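Local coordinates for protein HI1317 (Haemophilus influenzae, PDB 1JOV) that probably interconverts the alpha and beta anomers of D-glucose 6-phosphate, as expected of a glucose-6-phosphate 1-epimerase, at residues H14-N19 and V23-H28; T32-L37 and L42-P47; P167-N172 and Q176-V181; S183-S188 and C193-E198. All coordinates share one frame; numbering follows the deposited sequence.

How the contacts relate
Contacts 1 and 2 are successive hairpins of one antiparallel sheet, joined where strands 21-28 and 31-36 pair through Leu24 N to Ile35 O and Leu26 N to Ala33 O. Contacts 3 and 4 lie across the chain's centre, about 40 Å and 34 Å from contact 1 between centres, and meet in a second sheet through Phe171 O and Ile194 N. Contact 2 is buried, with an apolar face against another sheet and water on its other face; contact 1 is partly buried and rich in histidine. At the surface, contact 3 is dominated by amides and a carboxylate. Contact 4, buried again, relies on a single arginine near the Cys170-Cys193 pair.

Contact 1 of 4, residues H14-N19 and V23-H28; sequences HLVQHN and VLHLKH
Strands 14-18 and 23-28 run antiparallel with a marked twist, 135° between their directions, and His14 with His25 and Val16 with Val23 form the hydrogen-bonded pairs of this β-hairpin. The shortest rung is His25 N to His14 O at 2.7 Å. Between these pairs, Leu15 and Leu24 share the opposite face of the sheet, where Leu15 CD1 meets Leu24 CD2 at 3.8 Å; Phe112 of strand 107-115 also packs against Leu24. On the Val16 and His25 face the imidazole of His25 is held in two ways. Val16 CG2 sits over its ring centre, 3.7 Å from the centroid and only 6° off the normal, a CH-π contact. At the ring edge His25 NE2 hydrogen-bonds His18 NE2 at 2.8 Å, and the nearly straight bond would need one of these nitrogens to be without a proton. The two side chains approach from opposite directions, with their rings rim to rim. His18 takes chi1 -66°, which sets CG beside its own backbone N and turns the imidazole back across Val23 as well as toward His25. His18 CD2 lies 3.6 Å from Val23 CB.

Contact 2 of 4, residues T32-L37 and L42-P47; sequences TAKISL and LISWKP
Lys34 O is gripped by two successive amides, Ile43 N at 2.8 Å and Ser44 N at 3.4 Å, the second bond weak. Two residues thus face one: a classic β-bulge in the hairpin of strands 31-36 and 41-47, which shifts the register by one between Lys34 and Ile35. The same oxygen is brushed by Ile43 CG1, which chi1 of 53° wedges between that residue's own N and carbonyl carbon. Beyond the bulge the pairing is regular, and Thr32 O accepts a hydrogen bond from Lys46 N at 2.9 Å. The Thr32, Lys34 and Ser44 face is wet. Ser44 OG accepts from one water at 2.6 Å, which also bonds Thr32 OG1, and from a second that in turn accepts from Lys34 NZ; the carboxylate of Asp53 binds the same hydroxyl and, with its other oxygen, Trp45 N. The other face is apolar. Leu42 CD1 approaches Ile35 CG1 at 3.9 Å and Ala33 CB slightly farther off, while Met127 and Phe129 of strand 121-129 pack over this patch, joining two sheets of the β-sandwich. At the strand's end Pro47 CD lies 3.5 Å above the Trp45 ring plane, over its centre.

Contact 3 of 4, residues P167-N172 and Q176-V181; sequences PETCFN and QQQENV
The Asn172 side chain rises from the sheet face it shares with Glu179, and Asn172 CB already lies 3.2 Å from Gln177 O, the carbonyl that also accepts Asn172 N. CG stands anti to the backbone N, which carries the amide toward Glu179. There Asn172 ND2 donates to Glu179 OE1 at 3.0 Å; the acceptor lies in the amide plane but is met from above the carboxylate plane, the two flat groups being nearly perpendicular. OD1 turns back to Leu174 N within the connecting loop, while Asn175 takes the other oxygen of Glu179, and these bonds would restrain the rotation of both groups. The strands 169-172 and 177-180 form a β-hairpin at the edge of an antiparallel sheet, and its loop ends in a G1 bulge, with Gln176 and Gln177 both facing Asn172. The opposite face carries a second polar chain. Gln178 bends at chi2 (78°): Gln178 NE2 donates to Thr169 OG1 at 3.0 Å, and Gln178 OE1 lies at the edge of the Phe171 ring, in its plane, 3.4 Å from Phe171 CD1. Thr169 OG1 donates a hydrogen bond to Glu179 O at 3.0 Å, from above the carbonyl plane, and Cys170 N reaches that oxygen almost head-on at 3.1 Å.

Contact 4 of 4, residues S183-S188 and C193-E198; sequences SPRHIS and CIYSAE
Arg185 NH1 donates to the hydroxyl of Tyr195, with 3.2 Å between Arg185 NH1 and Tyr195 OH and an N-H···O angle of 158°. The oxygen lies at the edge of the guanidinium and within its plane, whereas the phenol ring is turned about 60° from that plane, so this is an in-plane hydrogen bond and not a stack. Arg185 CD also comes within 3.6 Å of Tyr195 OH. The same NH1 makes at most a weak hydrogen bond to Cys193 SG, 3.4 Å from Arg185 NH1, and doubtful because Cys193 has two conformers. In the conformer described, Cys193 SG stands 3.3 Å from Cys170 SG, too far for a bond, although the two cysteines form a disulfide in a structure of this protein; Cys170 also touches the arginine. The reach of Arg185 comes from a chain that leaves anti to the backbone N and bends at chi2 (121°). Tyr195 is positioned by Leu166, Pro167 and Cys170 around its side chain, Pro167 O lying 3.3 Å from Tyr195 CE2. Backbone pairing with Val163 places Arg185 beside strand 161-164, while Cys193 and Tyr195 belong to strand 191-196, between strands 169-172 and 222-227 in the antiparallel sheet that also contains the predicted active-site residues His150 and Glu248.

Contact 1 of 4, residues H14-N19 and V23-H28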
loop_
_atom_site.group_PDB
_atom_site.type_symbol
_atom_site.label_atom_id
_atom_site.label_comp_id
_atom_site.label_asym_id
_atom_site.label_seq_id
_atom_site.Cartn_x
_atom_site.Cartn_y
_atom_site.Cartn_z
ATOM N N HIS A 14 -6.450 -14.260 -13.297
ATOM C CA HIS A 14 -5.374 -14.812 -14.053
ATOM C C HIS A 14 -4.061 -14.458 -13.480
ATOM O O HIS A 14 -3.914 -13.425 -12.836
ATOM C CB HIS A 14 -5.358 -14.315 -15.526
ATOM C CG HIS A 14 -6.646 -14.507 -16.260
ATOM N ND1 HIS A 14 -6.814 -15.446 -17.264
ATOM C CD2 HIS A 14 -7.823 -13.856 -16.149
ATOM C CE1 HIS A 14 -8.052 -15.374 -17.721
ATOM N NE2 HIS A 14 -8.678 -14.405 -17.074
ATOM N N LEU A 15 -3.076 -15.286 -13.762
ATOM C CA LEU A 15 -1.696 -15.007 -13.328
ATOM C C LEU A 15 -0.911 -14.652 -14.572
ATOM O O LEU A 15 -0.872 -15.445 -15.498
ATOM C CB LEU A 15 -1.092 -16.214 -12.609
ATOM C CG LEU A 15 0.303 -15.910 -12.060
ATOM C CD1 LEU A 15 0.120 -14.815 -10.905
ATOM C CD2 LEU A 15 1.052 -17.050 -11.497
ATOM N N VAL A 16 -0.346 -13.438 -14.558
ATOM C CA VAL A 16 0.332 -12.833 -15.738
ATOM C C VAL A 16 1.682 -12.344 -15.315
ATOM O O VAL A 16 1.842 -11.614 -14.316
ATOM C CB VAL A 16 -0.520 -11.721 -16.284
ATOM C CG1 VAL A 16 0.254 -10.817 -17.394
ATOM C CG2 VAL A 16 -1.965 -12.097 -16.625
ATOM N N GLN A 17 2.707 -12.711 -16.066
ATOM C CA GLN A 17 4.078 -12.331 -15.755
ATOM C C GLN A 17 4.415 -10.973 -16.299
ATOM O O GLN A 17 4.309 -10.787 -17.512
ATOM C CB GLN A 17 5.004 -13.340 -16.436
ATOM C CG GLN A 17 6.423 -12.915 -16.278
ATOM C CD GLN A 17 7.410 -14.078 -16.164
ATOM O OE1 GLN A 17 7.025 -15.252 -16.190
ATOM N NE2 GLN A 17 8.694 -13.745 -16.017
ATOM N N HIS A 18 4.769 -9.993 -15.474
ATOM C CA HIS A 18 5.159 -8.662 -15.939
ATOM C C HIS A 18 6.657 -8.588 -15.823
ATOM O O HIS A 18 7.283 -8.510 -14.746
ATOM C CB HIS A 18 4.515 -7.551 -15.136
ATOM C CG HIS A 18 3.052 -7.491 -15.293
ATOM N ND1 HIS A 18 2.439 -6.311 -15.674
ATOM C CD2 HIS A 18 2.071 -8.391 -15.085
ATOM C CE1 HIS A 18 1.122 -6.491 -15.653
ATOM N NE2 HIS A 18 0.876 -7.750 -15.338
ATOM N N ASN A 19 7.329 -8.615 -16.980
ATOM C CA ASN A 19 8.789 -8.693 -16.978
ATOM C C ASN A 19 9.209 -9.911 -16.148
ATOM O O ASN A 19 8.875 -11.076 -16.485
ATOM C CB ASN A 19 9.500 -7.415 -16.551
ATOM C CG ASN A 19 9.358 -6.313 -17.576
ATOM O OD1 ASN A 19 9.030 -6.593 -18.739
ATOM N ND2 ASN A 19 9.528 -5.045 -17.152
ATOM N N VAL A 23 2.056 -11.561 -11.532
ATOM C CA VAL A 23 1.033 -10.659 -11.051
ATOM C C VAL A 23 -0.343 -11.249 -11.275
ATOM O O VAL A 23 -0.724 -11.620 -12.389
ATOM C CB VAL A 23 1.141 -9.260 -11.745
ATOM C CG1 VAL A 23 0.030 -8.319 -11.260
ATOM C CG2 VAL A 23 2.514 -8.673 -11.498
ATOM N N LEU A 24 -1.166 -11.319 -10.230
ATOM C CA LEU A 24 -2.507 -11.728 -10.451
ATOM C C LEU A 24 -3.315 -10.595 -10.993
ATOM O O LEU A 24 -3.245 -9.455 -10.460
ATOM C CB LEU A 24 -3.165 -12.148 -9.134
ATOM C CG LEU A 24 -2.745 -13.413 -8.576
ATOM C CD1 LEU A 24 -3.225 -13.562 -7.113
ATOM C CD2 LEU A 24 -3.386 -14.502 -9.422
ATOM N N HIS A 25 -4.148 -10.901 -11.996
ATOM C CA HIS A 25 -5.115 -9.952 -12.512
ATOM C C HIS A 25 -6.554 -10.404 -12.167
ATOM O O HIS A 25 -6.978 -11.488 -12.544
ATOM C CB HIS A 25 -5.060 -9.872 -14.042
ATOM C CG HIS A 25 -3.771 -9.290 -14.629
ATOM N ND1 HIS A 25 -3.736 -8.622 -15.828
ATOM C CD2 HIS A 25 -2.511 -9.300 -14.140
ATOM C CE1 HIS A 25 -2.503 -8.221 -16.085
ATOM N NE2 HIS A 25 -1.736 -8.628 -15.071
ATOM N N LEU A 26 -7.311 -9.572 -11.460
ATOM C CA LEU A 26 -8.694 -9.830 -11.136
ATOM C C LEU A 26 -9.610 -8.884 -11.962
ATOM O O LEU A 26 -9.370 -7.650 -12.015
ATOM C CB LEU A 26 -8.836 -9.421 -9.701
ATOM C CG LEU A 26 -10.274 -9.613 -9.253
ATOM C CD1 LEU A 26 -10.726 -11.072 -9.272
ATOM C CD2 LEU A 26 -10.481 -8.970 -7.838
ATOM N N LYS A 27 -10.613 -9.447 -12.653
ATOM C CA LYS A 27 -11.638 -8.649 -13.345
ATOM C C LYS A 27 -12.997 -9.211 -12.989
ATOM O O LYS A 27 -13.321 -10.348 -13.371
ATOM C CB LYS A 27 -11.460 -8.691 -14.852
ATOM C CG LYS A 27 -10.286 -7.874 -15.260
ATOM C CD LYS A 27 -10.154 -7.812 -16.814
ATOM C CE LYS A 27 -8.899 -7.036 -17.243
ATOM N NZ LYS A 27 -7.691 -7.366 -16.402
ATOM N N HIS A 28 -13.744 -8.434 -12.225
ATOM C CA HIS A 28 -14.950 -8.955 -11.603
ATOM C C HIS A 28 -15.976 -7.886 -11.545
ATOM O O HIS A 28 -15.687 -6.780 -11.868
ATOM C CB HIS A 28 -14.587 -9.358 -10.183
ATOM C CG HIS A 28 -15.733 -9.935 -9.377
ATOM N ND1 HIS A 28 -15.950 -11.279 -9.309
ATOM C CD2 HIS A 28 -16.586 -9.366 -8.502
ATOM C CE1 HIS A 28 -16.942 -11.529 -8.463
ATOM N NE2 HIS A 28 -17.333 -10.387 -7.949
#

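Contact 2 of 4, residues T32-L37 and L42-P47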
loop_
_atom_site.group_PDB
_atom_site.type_symbol
_atom_site.label_atom_id
_atom_site.label_comp_id
_atom_site.label_asym_id
_atom_site.label_seq_id
_atom_site.Cartn_x
_atom_site.Cartn_y
_atom_site.Cartn_z
ATOM N N THR A 32 -11.553 -4.169 -10.816
ATOM C CA THR A 32 -10.355 -4.875 -11.257
ATOM C C THR A 32 -9.219 -4.637 -10.241
ATOM O O THR A 32 -9.252 -3.664 -9.495
ATOM C CB THR A 32 -9.871 -4.321 -12.564
ATOM O OG1 THR A 32 -9.546 -2.917 -12.414
ATOM C CG2 THR A 32 -11.002 -4.349 -13.609
ATOM N N ALA A 33 -8.264 -5.521 -10.212
ATOM C CA ALA A 33 -7.137 -5.383 -9.301
ATOM C C ALA A 33 -5.943 -6.126 -9.863
ATOM O O ALA A 33 -6.111 -7.015 -10.686
ATOM C CB ALA A 33 -7.496 -5.915 -7.922
ATOM N N LYS A 34 -4.742 -5.782 -9.447
ATOM C CA LYS A 34 -3.566 -6.493 -9.814
ATOM C C LYS A 34 -2.741 -6.601 -8.558
ATOM O O LYS A 34 -2.569 -5.624 -7.781
ATOM C CB LYS A 34 -2.794 -5.725 -10.888
ATOM C CG LYS A 34 -3.519 -5.651 -12.266
ATOM C CD LYS A 34 -2.584 -4.950 -13.311
ATOM C CE LYS A 34 -3.206 -4.901 -14.746
ATOM N NZ LYS A 34 -4.264 -3.845 -14.771
ATOM N N ILE A 35 -2.245 -7.791 -8.349
ATOM C CA ILE A 35 -1.456 -8.056 -7.126
ATOM C C ILE A 35 -0.144 -8.739 -7.500
ATOM O O ILE A 35 -0.132 -9.860 -8.032
ATOM C CB ILE A 35 -2.179 -9.007 -6.136
ATOM C CG1 ILE A 35 -3.588 -8.430 -5.822
ATOM C CG2 ILE A 35 -1.292 -9.173 -4.821
ATOM C CD1 ILE A 35 -4.819 -8.836 -6.733
ATOM N N SER A 36 0.978 -8.115 -7.226
ATOM C CA SER A 36 2.231 -8.753 -7.526
ATOM C C SER A 36 2.467 -9.868 -6.465
ATOM O O SER A 36 2.384 -9.646 -5.235
ATOM C CB SER A 36 3.355 -7.727 -7.344
ATOM O OG SER A 36 4.583 -8.370 -7.082
ATOM N N LEU A 37 2.877 -11.050 -6.880
ATOM C CA LEU A 37 3.204 -12.086 -5.858
ATOM C C LEU A 37 4.518 -11.736 -5.099
ATOM O O LEU A 37 4.738 -12.183 -3.970
ATOM C CB LEU A 37 3.302 -13.458 -6.518
ATOM C CG LEU A 37 2.033 -14.052 -7.135
ATOM C CD1 LEU A 37 2.228 -15.545 -7.398
ATOM C CD2 LEU A 37 0.824 -13.816 -6.232
ATOM N N LEU A 42 -0.514 -5.403 -3.597
ATOM C CA LEU A 42 -1.578 -4.837 -4.450
ATOM C C LEU A 42 -1.020 -3.601 -5.235
ATOM O O LEU A 42 -0.446 -2.674 -4.605
ATOM C CB LEU A 42 -2.675 -4.376 -3.482
ATOM C CG LEU A 42 -3.930 -3.796 -4.168
ATOM C CD1 LEU A 42 -4.721 -4.716 -5.165
ATOM C CD2 LEU A 42 -4.887 -3.303 -3.046
ATOM N N ILE A 43 -0.979 -3.692 -6.566
ATOM C CA ILE A 43 -0.550 -2.529 -7.338
ATOM C C ILE A 43 -1.560 -1.746 -8.148
ATOM O O ILE A 43 -1.215 -0.676 -8.686
ATOM C CB ILE A 43 0.653 -2.981 -8.230
ATOM C CG1 ILE A 43 0.286 -4.216 -9.048
ATOM C CG2 ILE A 43 1.805 -3.288 -7.266
ATOM C CD1 ILE A 43 1.279 -4.514 -10.198
ATOM N N SER A 44 -2.780 -2.278 -8.221
ATOM C CA SER A 44 -3.850 -1.555 -8.936
ATOM C C SER A 44 -5.193 -1.972 -8.320
ATOM O O SER A 44 -5.383 -3.132 -7.957
ATOM C CB SER A 44 -3.854 -1.989 -10.392
ATOM O OG SER A 44 -4.976 -1.459 -11.124
ATOM N N TRP A 45 -6.051 -1.016 -8.181
ATOM C CA TRP A 45 -7.404 -1.346 -7.710
ATOM C C TRP A 45 -8.370 -0.321 -8.287
ATOM O O TRP A 45 -8.259 0.858 -7.983
ATOM C CB TRP A 45 -7.520 -1.502 -6.161
ATOM C CG TRP A 45 -8.940 -1.646 -5.751
ATOM C CD1 TRP A 45 -9.836 -2.607 -6.143
ATOM C CD2 TRP A 45 -9.648 -0.779 -4.850
ATOM N NE1 TRP A 45 -11.045 -2.414 -5.509
ATOM C CE2 TRP A 45 -10.981 -1.234 -4.800
ATOM C CE3 TRP A 45 -9.315 0.379 -4.152
ATOM C CZ2 TRP A 45 -11.929 -0.626 -3.984
ATOM C CZ3 TRP A 45 -10.276 1.011 -3.360
ATOM C CH2 TRP A 45 -11.573 0.520 -3.337
ATOM N N LYS A 46 -9.283 -0.759 -9.138
ATOM C CA LYS A 46 -10.219 0.216 -9.723
ATOM C C LYS A 46 -11.607 -0.362 -9.463
ATOM O O LYS A 46 -12.061 -1.306 -10.125
ATOM C CB LYS A 46 -9.913 0.383 -11.194
ATOM C CG LYS A 46 -10.498 1.637 -11.837
ATOM C CD LYS A 46 -9.977 1.734 -13.311
ATOM C CE LYS A 46 -10.653 2.848 -14.094
ATOM N NZ LYS A 46 -10.186 2.916 -15.526
ATOM N N PRO A 47 -12.239 0.086 -8.398
ATOM C CA PRO A 47 -13.592 -0.416 -8.087
ATOM C C PRO A 47 -14.612 0.078 -9.177
ATOM O O PRO A 47 -14.388 0.981 -9.932
ATOM C CB PRO A 47 -13.942 0.217 -6.780
ATOM C CG PRO A 47 -12.881 1.171 -6.489
ATOM C CD PRO A 47 -11.715 0.994 -7.398
HETATM O O HOH W 1 -6.769 -3.175 -11.863
HETATM O O HOH W 2 -4.005 -1.290 -14.191
#

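Contact 3 of 4, residues P167-N172 and Q176-V181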
loop_
_atom_site.group_PDB
_atom_site.type_symbol
_atom_site.label_atom_id
_atom_site.label_comp_id
_atom_site.label_asym_id
_atom_site.label_seq_id
_atom_site.Cartn_x
_atom_site.Cartn_y
_atom_site.Cartn_z
ATOM N N PRO A 167 -3.929 14.593 12.960
ATOM C CA PRO A 167 -3.754 15.431 14.166
ATOM C C PRO A 167 -3.197 16.792 13.695
ATOM O O PRO A 167 -2.860 16.940 12.502
ATOM C CB PRO A 167 -2.611 14.709 14.865
ATOM C CG PRO A 167 -2.958 13.251 14.694
ATOM C CD PRO A 167 -3.600 13.134 13.307
ATOM N N GLU A 168 -3.069 17.760 14.625
ATOM C CA GLU A 168 -2.500 19.041 14.278
ATOM C C GLU A 168 -1.022 19.089 14.669
ATOM O O GLU A 168 -0.413 20.139 14.694
ATOM C CB GLU A 168 -3.302 20.186 14.888
ATOM C CG GLU A 168 -4.808 20.130 14.596
ATOM C CD GLU A 168 -5.486 21.443 14.945
ATOM O OE1 GLU A 168 -4.867 22.484 14.633
ATOM O OE2 GLU A 168 -6.604 21.441 15.537
ATOM N N THR A 169 -0.447 17.930 15.003
ATOM C CA THR A 169 0.983 17.855 15.157
ATOM C C THR A 169 1.469 16.481 14.596
ATOM O O THR A 169 0.710 15.523 14.504
ATOM C CB THR A 169 1.373 17.966 16.639
ATOM O OG1 THR A 169 2.778 17.743 16.805
ATOM C CG2 THR A 169 0.844 16.838 17.447
ATOM N N CYS A 170 2.762 16.390 14.340
ATOM C CA CYS A 170 3.339 15.170 13.815
ATOM C C CYS A 170 4.812 15.305 14.002
ATOM O O CYS A 170 5.329 16.411 14.249
ATOM C CB CYS A 170 3.020 15.020 12.298
ATOM S SG CYS A 170 3.801 16.240 11.163
ATOM N N PHE A 171 5.503 14.196 13.821
ATOM C CA PHE A 171 6.948 14.174 13.883
ATOM C C PHE A 171 7.452 14.271 12.455
ATOM O O PHE A 171 7.019 13.484 11.585
ATOM C CB PHE A 171 7.434 12.885 14.558
ATOM C CG PHE A 171 8.921 12.822 14.760
ATOM C CD1 PHE A 171 9.503 13.505 15.849
ATOM C CD2 PHE A 171 9.733 12.092 13.946
ATOM C CE1 PHE A 171 10.880 13.450 16.073
ATOM C CE2 PHE A 171 11.092 12.020 14.148
ATOM C CZ PHE A 171 11.682 12.710 15.231
ATOM N N ASN A 172 8.341 15.242 12.202
ATOM C CA ASN A 172 8.927 15.510 10.875
ATOM C C ASN A 172 10.248 14.777 10.704
ATOM O O ASN A 172 11.245 15.174 11.297
ATOM C CB ASN A 172 9.122 17.050 10.659
ATOM C CG ASN A 172 9.446 17.429 9.207
ATOM O OD1 ASN A 172 9.928 16.612 8.402
ATOM N ND2 ASN A 172 9.232 18.711 8.888
ATOM N N GLN A 176 13.918 15.662 11.768
ATOM C CA GLN A 176 13.828 14.975 13.046
ATOM C C GLN A 176 13.263 15.865 14.114
ATOM O O GLN A 176 13.781 15.899 15.231
ATOM C CB GLN A 176 15.187 14.442 13.504
ATOM C CG GLN A 176 15.748 13.334 12.631
ATOM C CD GLN A 176 14.935 12.052 12.710
ATOM O OE1 GLN A 176 14.821 11.452 13.780
ATOM N NE2 GLN A 176 14.396 11.612 11.572
ATOM N N GLN A 177 12.193 16.576 13.796
ATOM C CA GLN A 177 11.620 17.463 14.789
ATOM C C GLN A 177 10.125 17.314 14.882
ATOM O O GLN A 177 9.451 17.119 13.879
ATOM C CB GLN A 177 11.992 18.911 14.419
ATOM C CG GLN A 177 11.963 19.905 15.555
ATOM C CD GLN A 177 13.263 19.950 16.336
ATOM O OE1 GLN A 177 14.310 19.553 15.835
ATOM N NE2 GLN A 177 13.198 20.444 17.568
ATOM N N GLN A 178 9.579 17.392 16.080
ATOM C CA GLN A 178 8.142 17.417 16.225
ATOM C C GLN A 178 7.708 18.810 15.744
ATOM O O GLN A 178 8.445 19.788 15.975
ATOM C CB GLN A 178 7.761 17.174 17.677
ATOM C CG GLN A 178 6.248 16.977 17.930
ATOM C CD GLN A 178 5.798 15.564 17.527
ATOM O OE1 GLN A 178 6.644 14.689 17.334
ATOM N NE2 GLN A 178 4.492 15.346 17.420
ATOM N N GLU A 179 6.570 18.900 15.040
ATOM C CA GLU A 179 6.057 20.183 14.514
ATOM C C GLU A 179 4.534 20.280 14.491
ATOM O O GLU A 179 3.787 19.271 14.435
ATOM C CB GLU A 179 6.595 20.498 13.121
ATOM C CG GLU A 179 8.091 20.769 13.048
ATOM C CD GLU A 179 8.611 20.815 11.625
ATOM O OE1 GLU A 179 7.798 20.574 10.706
ATOM O OE2 GLU A 179 9.828 21.078 11.424
ATOM N N ASN A 180 4.052 21.519 14.508
ATOM C CA ASN A 180 2.617 21.736 14.493
ATOM C C ASN A 180 2.117 21.758 13.077
ATOM O O ASN A 180 2.878 22.128 12.172
ATOM C CB ASN A 180 2.326 23.063 15.154
ATOM C CG ASN A 180 1.782 22.890 16.560
ATOM O OD1 ASN A 180 0.548 23.035 16.810
ATOM N ND2 ASN A 180 2.687 22.538 17.494
ATOM N N VAL A 181 0.861 21.327 12.856
ATOM C CA VAL A 181 0.301 21.263 11.492
ATOM C C VAL A 181 -1.201 21.402 11.358
ATOM O O VAL A 181 -1.973 21.036 12.237
ATOM C CB VAL A 181 0.638 19.915 10.816
ATOM C CG1 VAL A 181 2.143 19.760 10.626
ATOM C CG2 VAL A 181 0.071 18.755 11.621
#

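Contact 4 of 4, residues S183-S188 and C193-E198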
loop_
_atom_site.group_PDB
_atom_site.type_symbol
_atom_site.label_atom_id
_atom_site.label_comp_id
_atom_site.label_asym_id
_atom_site.label_seq_id
_atom_site.Cartn_x
_atom_site.Cartn_y
_atom_site.Cartn_z
ATOM N N SER A 183 -5.098 21.100 9.766
ATOM C CA SER A 183 -5.959 20.003 9.390
ATOM C C SER A 183 -7.274 20.602 8.938
ATOM O O SER A 183 -7.992 21.163 9.746
ATOM C CB SER A 183 -6.133 18.999 10.532
ATOM O OG SER A 183 -7.147 18.064 10.213
ATOM N N PRO A 184 -7.621 20.449 7.664
ATOM C CA PRO A 184 -6.882 19.628 6.688
ATOM C C PRO A 184 -5.480 20.086 6.386
ATOM O O PRO A 184 -5.011 21.196 6.799
ATOM C CB PRO A 184 -7.782 19.698 5.446
ATOM C CG PRO A 184 -9.141 20.053 5.987
ATOM C CD PRO A 184 -8.808 21.061 7.049
ATOM N N ARG A 185 -4.743 19.192 5.708
ATOM C CA ARG A 185 -3.373 19.499 5.341
ATOM C C ARG A 185 -3.338 19.423 3.854
ATOM O O ARG A 185 -4.040 18.602 3.275
ATOM C CB ARG A 185 -2.379 18.443 5.880
ATOM C CG ARG A 185 -0.943 18.764 5.548
ATOM C CD ARG A 185 -0.055 18.896 6.799
ATOM N NE ARG A 185 1.336 19.178 6.494
ATOM C CZ ARG A 185 2.346 18.464 6.946
ATOM N NH1 ARG A 185 2.117 17.361 7.688
ATOM N NH2 ARG A 185 3.575 18.838 6.651
ATOM N N HIS A 186 -2.507 20.270 3.256
ATOM C CA HIS A 186 -2.313 20.278 1.826
ATOM C C HIS A 186 -0.829 20.060 1.702
ATOM O O HIS A 186 -0.109 20.198 2.688
ATOM C CB HIS A 186 -2.787 21.599 1.210
ATOM C CG HIS A 186 -1.828 22.737 1.377
ATOM N ND1 HIS A 186 -1.405 23.512 0.317
ATOM C CD2 HIS A 186 -1.230 23.248 2.478
ATOM C CE1 HIS A 186 -0.579 24.444 0.759
ATOM N NE2 HIS A 186 -0.453 24.304 2.067
ATOM N N ILE A 187 -0.390 19.679 0.512
ATOM C CA ILE A 187 1.007 19.355 0.242
ATOM C C ILE A 187 1.572 20.307 -0.788
ATOM O O ILE A 187 1.172 20.302 -1.950
ATOM C CB ILE A 187 1.027 17.886 -0.314
ATOM C CG1 ILE A 187 0.135 16.963 0.530
ATOM C CG2 ILE A 187 2.428 17.360 -0.469
ATOM C CD1 ILE A 187 0.809 16.464 1.781
ATOM N N SER A 188 2.582 21.063 -0.385
ATOM C CA SER A 188 3.162 22.084 -1.224
ATOM C C SER A 188 4.633 22.011 -1.112
ATOM O O SER A 188 5.314 23.006 -1.335
ATOM C CB SER A 188 2.725 23.406 -0.662
ATOM O OG SER A 188 3.075 23.493 0.706
ATOM N N CYS A 193 6.253 12.743 7.271
ATOM C CA CYS A 193 5.937 12.915 8.672
ATOM C C CYS A 193 5.110 11.821 9.309
ATOM O O CYS A 193 4.204 11.259 8.696
ATOM C CB CYS A 193 5.290 14.280 8.889
ATOM S SG CYS A 193 3.566 14.375 8.436
ATOM N N ILE A 194 5.413 11.523 10.546
ATOM C CA ILE A 194 4.741 10.479 11.279
ATOM C C ILE A 194 3.748 11.030 12.279
ATOM O O ILE A 194 4.135 11.715 13.239
ATOM C CB ILE A 194 5.762 9.629 12.039
ATOM C CG1 ILE A 194 6.890 9.183 11.102
ATOM C CG2 ILE A 194 5.107 8.406 12.664
ATOM C CD1 ILE A 194 8.063 8.539 11.818
ATOM N N TYR A 195 2.479 10.750 12.078
ATOM C CA TYR A 195 1.448 11.108 13.012
ATOM C C TYR A 195 1.074 9.947 13.934
ATOM O O TYR A 195 1.101 8.778 13.547
ATOM C CB TYR A 195 0.129 11.387 12.306
ATOM C CG TYR A 195 0.018 12.628 11.417
ATOM C CD1 TYR A 195 0.507 12.635 10.119
ATOM C CD2 TYR A 195 -0.636 13.772 11.866
ATOM C CE1 TYR A 195 0.356 13.734 9.277
ATOM C CE2 TYR A 195 -0.790 14.858 11.049
ATOM C CZ TYR A 195 -0.295 14.861 9.756
ATOM O OH TYR A 195 -0.478 15.996 8.938
ATOM N N SER A 196 0.732 10.276 15.166
ATOM C CA SER A 196 0.121 9.325 16.050
ATOM C C SER A 196 -1.236 9.075 15.414
ATOM O O SER A 196 -1.802 9.953 14.796
ATOM C CB SER A 196 -0.060 9.904 17.476
ATOM O OG SER A 196 1.197 10.259 18.046
ATOM N N ALA A 197 -1.731 7.859 15.524
ATOM C CA ALA A 197 -3.020 7.417 15.003
ATOM C C ALA A 197 -4.132 7.614 16.009
ATOM O O ALA A 197 -4.739 6.656 16.505
ATOM C CB ALA A 197 -2.948 5.916 14.647
ATOM N N GLU A 198 -4.447 8.866 16.294
ATOM C CA GLU A 198 -5.444 9.156 17.304
ATOM C C GLU A 198 -6.793 8.606 16.925
ATOM O O GLU A 198 -7.459 7.929 17.708
ATOM C CB GLU A 198 -5.521 10.671 17.525
ATOM C CG GLU A 198 -4.245 11.283 18.093
ATOM C CD GLU A 198 -3.752 10.564 19.340
ATOM O OE1 GLU A 198 -4.313 9.498 19.685
ATOM O OE2 GLU A 198 -2.791 11.057 19.975
#